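Local coordinates for putative GH105 family protein (Salmonella enterica subsp. enterica serovar Paratyphi A, PDB 3QWT) that is of unknown function but, as a possible GH105 family member with an alpha/alpha toroid fold, probably hydrolyses the glycosidic bond to an unsaturated uronic acid sugar, at residues H155-A159 with E160-Q164; T170-M173 with T174-L178; I239-P242 with D243-L247. One frame throughout, in Å; residues are numbered along the deposited sequence.

Contact 1: residues H155-A159 with E160-Q164; sequences HITLA and EENHQ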
loop_
_atom_site.group_PDB
_atom_site.type_symbol
_atom_site.label_atom_id
_atom_site.label_comp_id
_atom_site.label_asym_id
_atom_site.label_seq_id
_atom_site.Cartn_x
_atom_site.Cartn_y
_atom_site.Cartn_z
ATOM N N HIS A 155 -11.484 -9.295 38.449
ATOM C CA HIS A 155 -12.340 -10.471 38.352
ATOM C C HIS A 155 -13.653 -10.261 39.108
ATOM O O HIS A 155 -13.900 -10.914 40.126
ATOM C CB HIS A 155 -11.627 -11.736 38.845
ATOM C CG HIS A 155 -12.352 -13.002 38.502
ATOM N ND1 HIS A 155 -12.226 -13.621 37.274
ATOM C CD2 HIS A 155 -13.227 -13.752 39.212
ATOM C CE1 HIS A 155 -12.978 -14.708 37.252
ATOM N NE2 HIS A 155 -13.597 -14.810 38.415
ATOM N N ILE A 156 -14.493 -9.349 38.606
ATOM C CA ILE A 156 -15.788 -9.100 39.215
ATOM C C ILE A 156 -16.843 -10.104 38.752
ATOM O O ILE A 156 -16.971 -10.419 37.573
ATOM C CB ILE A 156 -16.293 -7.658 38.997
ATOM C CG1 ILE A 156 -17.596 -7.434 39.775
ATOM C CG2 ILE A 156 -16.534 -7.392 37.535
ATOM C CD1 ILE A 156 -18.141 -6.028 39.643
ATOM N N THR A 157 -17.623 -10.567 39.711
ATOM C CA THR A 157 -18.464 -11.734 39.545
ATOM C C THR A 157 -19.950 -11.410 39.782
ATOM O O THR A 157 -20.286 -10.283 40.148
ATOM C CB THR A 157 -17.920 -12.798 40.507
ATOM O OG1 THR A 157 -16.900 -13.541 39.828
ATOM C CG2 THR A 157 -18.982 -13.710 41.059
ATOM N N LEU A 158 -20.844 -12.368 39.538
ATOM C CA LEU A 158 -22.255 -12.178 39.872
ATOM C C LEU A 158 -22.384 -11.873 41.360
ATOM O O LEU A 158 -23.236 -11.077 41.773
ATOM C CB LEU A 158 -23.074 -13.432 39.548
ATOM C CG LEU A 158 -23.635 -13.626 38.137
ATOM C CD1 LEU A 158 -24.040 -15.073 37.922
ATOM C CD2 LEU A 158 -24.832 -12.707 37.886
ATOM N N ALA A 159 -21.515 -12.509 42.147
ATOM C CA ALA A 159 -21.649 -12.562 43.603
ATOM C C ALA A 159 -20.734 -11.638 44.421
ATOM O O ALA A 159 -21.077 -11.258 45.540
ATOM C CB ALA A 159 -21.478 -13.992 44.081
ATOM N N GLU A 160 -19.574 -11.292 43.878
ATOM C CA GLU A 160 -18.592 -10.513 44.625
ATOM C C GLU A 160 -17.931 -9.458 43.755
ATOM O O GLU A 160 -17.687 -9.689 42.564
ATOM C CB GLU A 160 -17.491 -11.429 45.155
ATOM C CG GLU A 160 -17.991 -12.611 45.986
ATOM C CD GLU A 160 -16.839 -13.382 46.654
ATOM O OE1 GLU A 160 -16.176 -12.799 47.551
ATOM O OE2 GLU A 160 -16.602 -14.558 46.278
ATOM N N GLU A 161 -17.619 -8.310 44.353
ATOM C CA GLU A 161 -16.783 -7.326 43.686
ATOM C C GLU A 161 -15.385 -7.881 43.404
ATOM O O GLU A 161 -14.885 -7.784 42.265
ATOM C CB GLU A 161 -16.679 -6.043 44.501
ATOM C CG GLU A 161 -17.878 -5.138 44.361
ATOM C CD GLU A 161 -17.637 -3.761 44.953
ATOM O OE1 GLU A 161 -16.455 -3.387 45.134
ATOM O OE2 GLU A 161 -18.635 -3.055 45.236
ATOM N N ASN A 162 -14.771 -8.462 44.439
ATOM C CA ASN A 162 -13.381 -8.896 44.376
ATOM C C ASN A 162 -12.469 -7.726 44.047
ATOM O O ASN A 162 -11.614 -7.794 43.161
ATOM C CB ASN A 162 -13.207 -10.024 43.369
ATOM C CG ASN A 162 -13.960 -11.266 43.770
ATOM O OD1 ASN A 162 -13.937 -11.665 44.932
ATOM N ND2 ASN A 162 -14.651 -11.876 42.818
ATOM N N HIS A 163 -12.666 -6.641 44.780
ATOM C CA HIS A 163 -11.868 -5.448 44.598
ATOM C C HIS A 163 -10.391 -5.786 44.397
ATOM O O HIS A 163 -9.821 -6.631 45.102
ATOM C CB HIS A 163 -12.046 -4.516 45.793
ATOM C CG HIS A 163 -11.566 -3.127 45.537
ATOM N ND1 HIS A 163 -12.105 -2.327 44.551
ATOM C CD2 HIS A 163 -10.581 -2.402 46.117
ATOM C CE1 HIS A 163 -11.478 -1.166 44.541
ATOM N NE2 HIS A 163 -10.547 -1.186 45.481
ATOM N N GLN A 164 -9.784 -5.140 43.405
ATOM C CA GLN A 164 -8.337 -5.224 43.189
ATOM C C GLN A 164 -7.780 -6.614 42.852
ATOM O O GLN A 164 -6.567 -6.785 42.822
ATOM C CB GLN A 164 -7.590 -4.671 44.406
ATOM C CG GLN A 164 -7.724 -3.174 44.585
ATOM C CD GLN A 164 -6.880 -2.393 43.595
ATOM O OE1 GLN A 164 -6.777 -2.749 42.421
ATOM N NE2 GLN A 164 -6.261 -1.326 44.072
#
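Asn162 reaches back across a hairpin-like reversal of the chain to the backbone of His155, in a loop that leaves helix 131-143 of the alpha/alpha toroid and runs into strand 165-167. Its CB points toward residues 155-159 and its CG lies beside the backbone N (chi1 -64°), which together bring ND2 to His155 O. The resulting hydrogen bond, from Asn162 ND2 to His155 O, is 3.0 Å long. The acceptor sits close to the amide plane and the donor nearly in line with the C=O direction, a geometry that should help set the rotation of the amide. The same amide nitrogen lies at the edge of the His155 ring, near its plane, with ND2 4.3 Å from CD2 of His155, and the Thr157 and Asn162 side chains cross at a slant. Thr157 closes the turn through its backbone, its N donating to Glu160 O at 3.0 Å with an N-H...O angle of 163°. Beside this bond the Ile156 side chain lies against the carbonyls of Glu160 and Glu161, CG1 being 3.6 Å from Glu160 O. The imidazole of His155 is fixed from outside the loop: Thr170 OG1 is hydrogen-bonded to its ND1, a glycerol probably from the crystallisation liquor to NE2, and the ring of Trp167 stacks on it. A second subunit covers another part of the loop, where its Leu13 packs on Ile156 and Glu161 and its Ser11 is hydrogen-bonded to the Glu161 carboxylate. Glu161 O receives a hydrogen bond from Gln154 NE2, and it is also the acceptor of a CA-H...O contact in which Ile156 CA lies 3.4 Å away.

Contact 2: residues T170-M173 with T174-L178; sequences TLMM and TVLPL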
loop_
_atom_site.group_PDB
_atom_site.type_symbol
_atom_site.label_atom_id
_atom_site.label_comp_id
_atom_site.label_asym_id
_atom_site.label_seq_id
_atom_site.Cartn_x
_atom_site.Cartn_y
_atom_site.Cartn_z
ATOM N N THR A 170 -10.246 -15.169 34.410
ATOM C CA THR A 170 -10.556 -14.016 33.591
ATOM C C THR A 170 -10.086 -14.259 32.171
ATOM O O THR A 170 -10.731 -13.818 31.244
ATOM C CB THR A 170 -9.911 -12.752 34.149
ATOM O OG1 THR A 170 -10.393 -12.538 35.478
ATOM C CG2 THR A 170 -10.239 -11.542 33.295
ATOM N N LEU A 171 -8.981 -14.983 31.989
ATOM C CA LEU A 171 -8.458 -15.108 30.625
ATOM C C LEU A 171 -9.422 -15.862 29.718
ATOM O O LEU A 171 -9.505 -15.573 28.524
ATOM C CB LEU A 171 -7.038 -15.699 30.582
ATOM C CG LEU A 171 -5.954 -14.716 31.059
ATOM C CD1 LEU A 171 -4.685 -15.437 31.477
ATOM C CD2 LEU A 171 -5.643 -13.655 29.998
HETATM N N MSE A 172 -10.165 -16.805 30.296
HETATM C CA MSE A 172 -11.094 -17.619 29.529
HETATM C C MSE A 172 -12.465 -16.948 29.356
HETATM O O MSE A 172 -13.045 -16.975 28.261
HETATM C CB MSE A 172 -11.266 -18.996 30.189
HETATM C CG MSE A 172 -12.293 -19.911 29.526
HETATM SE SE MSE A 172 -11.683 -20.624 27.810
HETATM C CE MSE A 172 -13.065 -19.842 26.674
HETATM N N MSE A 173 -12.975 -16.359 30.434
HETATM C CA MSE A 173 -14.352 -15.863 30.471
HETATM C C MSE A 173 -14.581 -14.477 29.846
HETATM O O MSE A 173 -15.709 -14.158 29.479
HETATM C CB MSE A 173 -14.865 -15.828 31.902
HETATM C CG MSE A 173 -14.579 -17.087 32.702
HETATM SE SE MSE A 173 -14.942 -18.738 31.738
HETATM C CE MSE A 173 -13.958 -19.923 32.958
ATOM N N THR A 174 -13.541 -13.648 29.756
ATOM C CA THR A 174 -13.699 -12.302 29.188
ATOM C C THR A 174 -12.629 -11.924 28.172
ATOM O O THR A 174 -12.932 -11.375 27.119
ATOM C CB THR A 174 -13.776 -11.209 30.293
ATOM O OG1 THR A 174 -15.023 -11.326 30.975
ATOM C CG2 THR A 174 -13.706 -9.811 29.705
ATOM N N VAL A 175 -11.372 -12.194 28.477
ATOM C CA VAL A 175 -10.349 -11.805 27.535
ATOM C C VAL A 175 -10.519 -12.474 26.174
ATOM O O VAL A 175 -10.546 -11.805 25.153
ATOM C CB VAL A 175 -8.933 -12.080 28.028
ATOM C CG1 VAL A 175 -7.952 -11.468 27.031
ATOM C CG2 VAL A 175 -8.739 -11.494 29.403
ATOM N N LEU A 176 -10.607 -13.794 26.148
ATOM C CA LEU A 176 -10.676 -14.471 24.865
ATOM C C LEU A 176 -11.912 -14.028 24.076
ATOM O O LEU A 176 -11.815 -13.766 22.884
ATOM C CB LEU A 176 -10.628 -15.991 25.038
ATOM C CG LEU A 176 -10.764 -16.775 23.734
ATOM C CD1 LEU A 176 -9.683 -16.379 22.742
ATOM C CD2 LEU A 176 -10.690 -18.244 24.015
ATOM N N PRO A 177 -13.082 -13.945 24.738
ATOM C CA PRO A 177 -14.260 -13.438 24.015
ATOM C C PRO A 177 -14.027 -12.046 23.447
ATOM O O PRO A 177 -14.448 -11.757 22.328
ATOM C CB PRO A 177 -15.346 -13.393 25.096
ATOM C CG PRO A 177 -14.950 -14.474 26.059
ATOM C CD PRO A 177 -13.443 -14.534 26.046
ATOM N N LEU A 178 -13.362 -11.190 24.211
ATOM C CA LEU A 178 -13.097 -9.828 23.749
ATOM C C LEU A 178 -12.197 -9.807 22.511
ATOM O O LEU A 178 -12.480 -9.123 21.539
ATOM C CB LEU A 178 -12.479 -8.986 24.860
ATOM C CG LEU A 178 -12.048 -7.599 24.404
ATOM C CD1 LEU A 178 -13.254 -6.748 23.933
ATOM C CD2 LEU A 178 -11.308 -6.924 25.534
#
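The same chi1 in Met172 and Leu176 sets their side chains alongside each other: in both, CG is anti to the backbone N (176° and 177°), and the two chains run out in the same direction from one face of the helix. Met172 (a selenomethionine) then bends at its next two torsions, which brings its methyl CE to 3.9 Å from Leu176 CD2. Leu171 and Val175 form a second pair pointing the same way, branch to branch, with CD2 of Leu171 3.8 Å from CG2 of Val175. Both pairs belong to helix 170-184, one of the helices of the alpha/alpha toroid, with a wider pi-type turn at 171-173. Thr170 O accepts two backbone hydrogen bonds, from Thr174 N at 3.2 Å and from Val175 N at 3.3 Å, combining an i to i+4 bond with an i to i+5 bond. Leu171 O continues the pi-type pattern by accepting from Leu176 N at 3.2 Å. Pro177 comes next and has no N-H to offer; its ring instead places CD 3.3 Å from Met172 O and CG 3.5 Å from Met173 O, and the helix kinks here. Around this segment, Phe198 of helix 188-205 packs on Leu171 and Ala194 of the same helix on Val175, while Trp67 and Val71 of helix 67-83 and Trp236 lie against Met173. The hydroxyl of Thr174 is satisfied by Val109 O. The doubly accepting Thr170 O and the i+5 bond from Leu176 N thus satisfy backbone polar groups in a buried, mainly apolar setting, and the pi-type turn probably helps the helix accommodate the proline kink.

Contact 3: residues I239-P242 with D243-L247; sequences IVIP and DFLEL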
loop_
_atom_site.group_PDB
_atom_site.type_symbol
_atom_site.label_atom_id
_atom_site.label_comp_id
_atom_site.label_asym_id
_atom_site.label_seq_id
_atom_site.Cartn_x
_atom_site.Cartn_y
_atom_site.Cartn_z
ATOM N N ILE A 239 -5.659 -23.783 27.639
ATOM C CA ILE A 239 -6.720 -23.676 26.642
ATOM C C ILE A 239 -6.626 -22.369 25.867
ATOM O O ILE A 239 -6.690 -22.365 24.637
ATOM C CB ILE A 239 -8.095 -23.719 27.304
ATOM C CG1 ILE A 239 -8.406 -25.144 27.785
ATOM C CG2 ILE A 239 -9.143 -23.204 26.333
ATOM C CD1 ILE A 239 -9.644 -25.267 28.667
ATOM N N VAL A 240 -6.458 -21.266 26.599
ATOM C CA VAL A 240 -6.576 -19.934 26.022
ATOM C C VAL A 240 -5.373 -19.537 25.171
ATOM O O VAL A 240 -5.520 -18.998 24.071
ATOM C CB VAL A 240 -6.784 -18.872 27.110
ATOM C CG1 VAL A 240 -6.587 -17.502 26.537
ATOM C CG2 VAL A 240 -8.161 -18.974 27.688
ATOM N N ILE A 241 -4.177 -19.788 25.670
ATOM C CA ILE A 241 -3.003 -19.369 24.921
ATOM C C ILE A 241 -3.034 -19.888 23.472
ATOM O O ILE A 241 -2.765 -19.138 22.530
ATOM C CB ILE A 241 -1.701 -19.759 25.630
ATOM C CG1 ILE A 241 -1.574 -18.953 26.927
ATOM C CG2 ILE A 241 -0.494 -19.501 24.722
ATOM C CD1 ILE A 241 -0.368 -19.309 27.776
ATOM N N PRO A 242 -3.369 -21.166 23.288
ATOM C CA PRO A 242 -3.356 -21.680 21.922
ATOM C C PRO A 242 -4.483 -21.072 21.114
ATOM O O PRO A 242 -4.284 -20.751 19.941
ATOM C CB PRO A 242 -3.584 -23.185 22.116
ATOM C CG PRO A 242 -3.066 -23.453 23.475
ATOM C CD PRO A 242 -3.461 -22.249 24.278
ATOM N N ASP A 243 -5.648 -20.897 21.731
ATOM C CA ASP A 243 -6.763 -20.308 20.995
ATOM C C ASP A 243 -6.511 -18.844 20.685
ATOM O O ASP A 243 -6.829 -18.361 19.601
ATOM C CB ASP A 243 -8.079 -20.513 21.743
ATOM C CG ASP A 243 -8.596 -21.942 21.619
ATOM O OD1 ASP A 243 -7.850 -22.822 21.133
ATOM O OD2 ASP A 243 -9.741 -22.182 22.005
ATOM N N PHE A 244 -5.909 -18.149 21.641
ATOM C CA PHE A 244 -5.571 -16.751 21.465
ATOM C C PHE A 244 -4.522 -16.610 20.347
ATOM O O PHE A 244 -4.659 -15.773 19.447
ATOM C CB PHE A 244 -5.077 -16.180 22.794
ATOM C CG PHE A 244 -4.872 -14.697 22.788
ATOM C CD1 PHE A 244 -5.866 -13.852 22.361
ATOM C CD2 PHE A 244 -3.677 -14.154 23.218
ATOM C CE1 PHE A 244 -5.672 -12.497 22.356
ATOM C CE2 PHE A 244 -3.478 -12.810 23.216
ATOM C CZ PHE A 244 -4.482 -11.972 22.783
ATOM N N LEU A 245 -3.500 -17.458 20.383
ATOM C CA LEU A 245 -2.453 -17.404 19.374
ATOM C C LEU A 245 -3.014 -17.619 17.980
ATOM O O LEU A 245 -2.588 -16.991 16.999
ATOM C CB LEU A 245 -1.401 -18.458 19.644
ATOM C CG LEU A 245 -0.421 -18.142 20.767
ATOM C CD1 LEU A 245 0.553 -19.299 20.910
ATOM C CD2 LEU A 245 0.301 -16.841 20.483
ATOM N N GLU A 246 -3.968 -18.527 17.889
ATOM C CA GLU A 246 -4.546 -18.857 16.605
ATOM C C GLU A 246 -5.360 -17.668 16.103
ATOM O O GLU A 246 -5.297 -17.328 14.919
ATOM C CB GLU A 246 -5.409 -20.111 16.735
ATOM C CG GLU A 246 -6.166 -20.492 15.481
ATOM C CD GLU A 246 -6.953 -21.784 15.680
ATOM O OE1 GLU A 246 -6.522 -22.820 15.150
ATOM O OE2 GLU A 246 -7.982 -21.760 16.389
ATOM N N LEU A 247 -6.122 -17.050 17.009
ATOM C CA LEU A 247 -6.764 -15.781 16.739
ATOM C C LEU A 247 -5.779 -14.728 16.231
ATOM O O LEU A 247 -6.051 -14.058 15.237
ATOM C CB LEU A 247 -7.494 -15.244 17.970
ATOM C CG LEU A 247 -9.007 -15.462 17.970
ATOM C CD1 LEU A 247 -9.613 -14.997 19.280
ATOM C CD2 LEU A 247 -9.655 -14.757 16.783
#
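Leu245 settles over the carbonyl of Ile241: its N donates to Ile241 O at 2.8 Å, and CG lies 3.1 Å from that same oxygen. The two side chains run side by side in the same direction, Ile241 CG2 touching Leu245 CD1 at 4.0 Å. One residue earlier, Phe244 N donates to Val240 O at 2.6 Å, a short bond and nearly straight at the hydrogen (165°). Phe244 CG is anti to the backbone N (chi1 -172°), which sends the ring away from residues 239-242. Glu246 N follows, donating to Pro242 O at 3.0 Å, whereas the bond from Asp243 N to Ile239 O is weak at 3.4 Å. These residues form the middle and later turns of helix 231-248 in the alpha/alpha toroid, kinked at Pro242, whose N cannot bond to the preceding turn. Farther out, Phe198 of helix 188-205 meets the Phe244 ring with its plane nearly parallel, and Leu260 of helix 255-272 packs on Phe244 and Leu245. On the polar side, Tyr74 OH is hydrogen-bonded to Asp243 OD2, while Tyr302 OH and Lys306 NZ share OD1. Lys306 also makes a salt bridge with Glu246 OE2, and Lys310 pairs with OE1, which a glycerol hydroxyl reaches as well.

How the contacts relate
The contacts follow one another along the chain, all within the glycosyl hydrolase family 88 sequence range. Contact 1 lies in a peripheral loop about 20 Å from the chain centre; strand 165-167 follows the loop and leads to helix 170-184, which carries contact 2. Their centres are about 15 Å apart, joined where the His155 ring meets the first residue of that helix. Contact 3, on helix 231-248, lies about 11 Å from contact 2 between centres and packs directly against it: Val240 CG2 is 3.7 Å from Met172 CA, and Leu247 CD1 is 3.7 Å from Leu176 CD1. Contacts 1 and 3 do not touch. Two neighbouring toroid helices, each kinked at a proline, thus pack together, while the loop reaches the subunit interface.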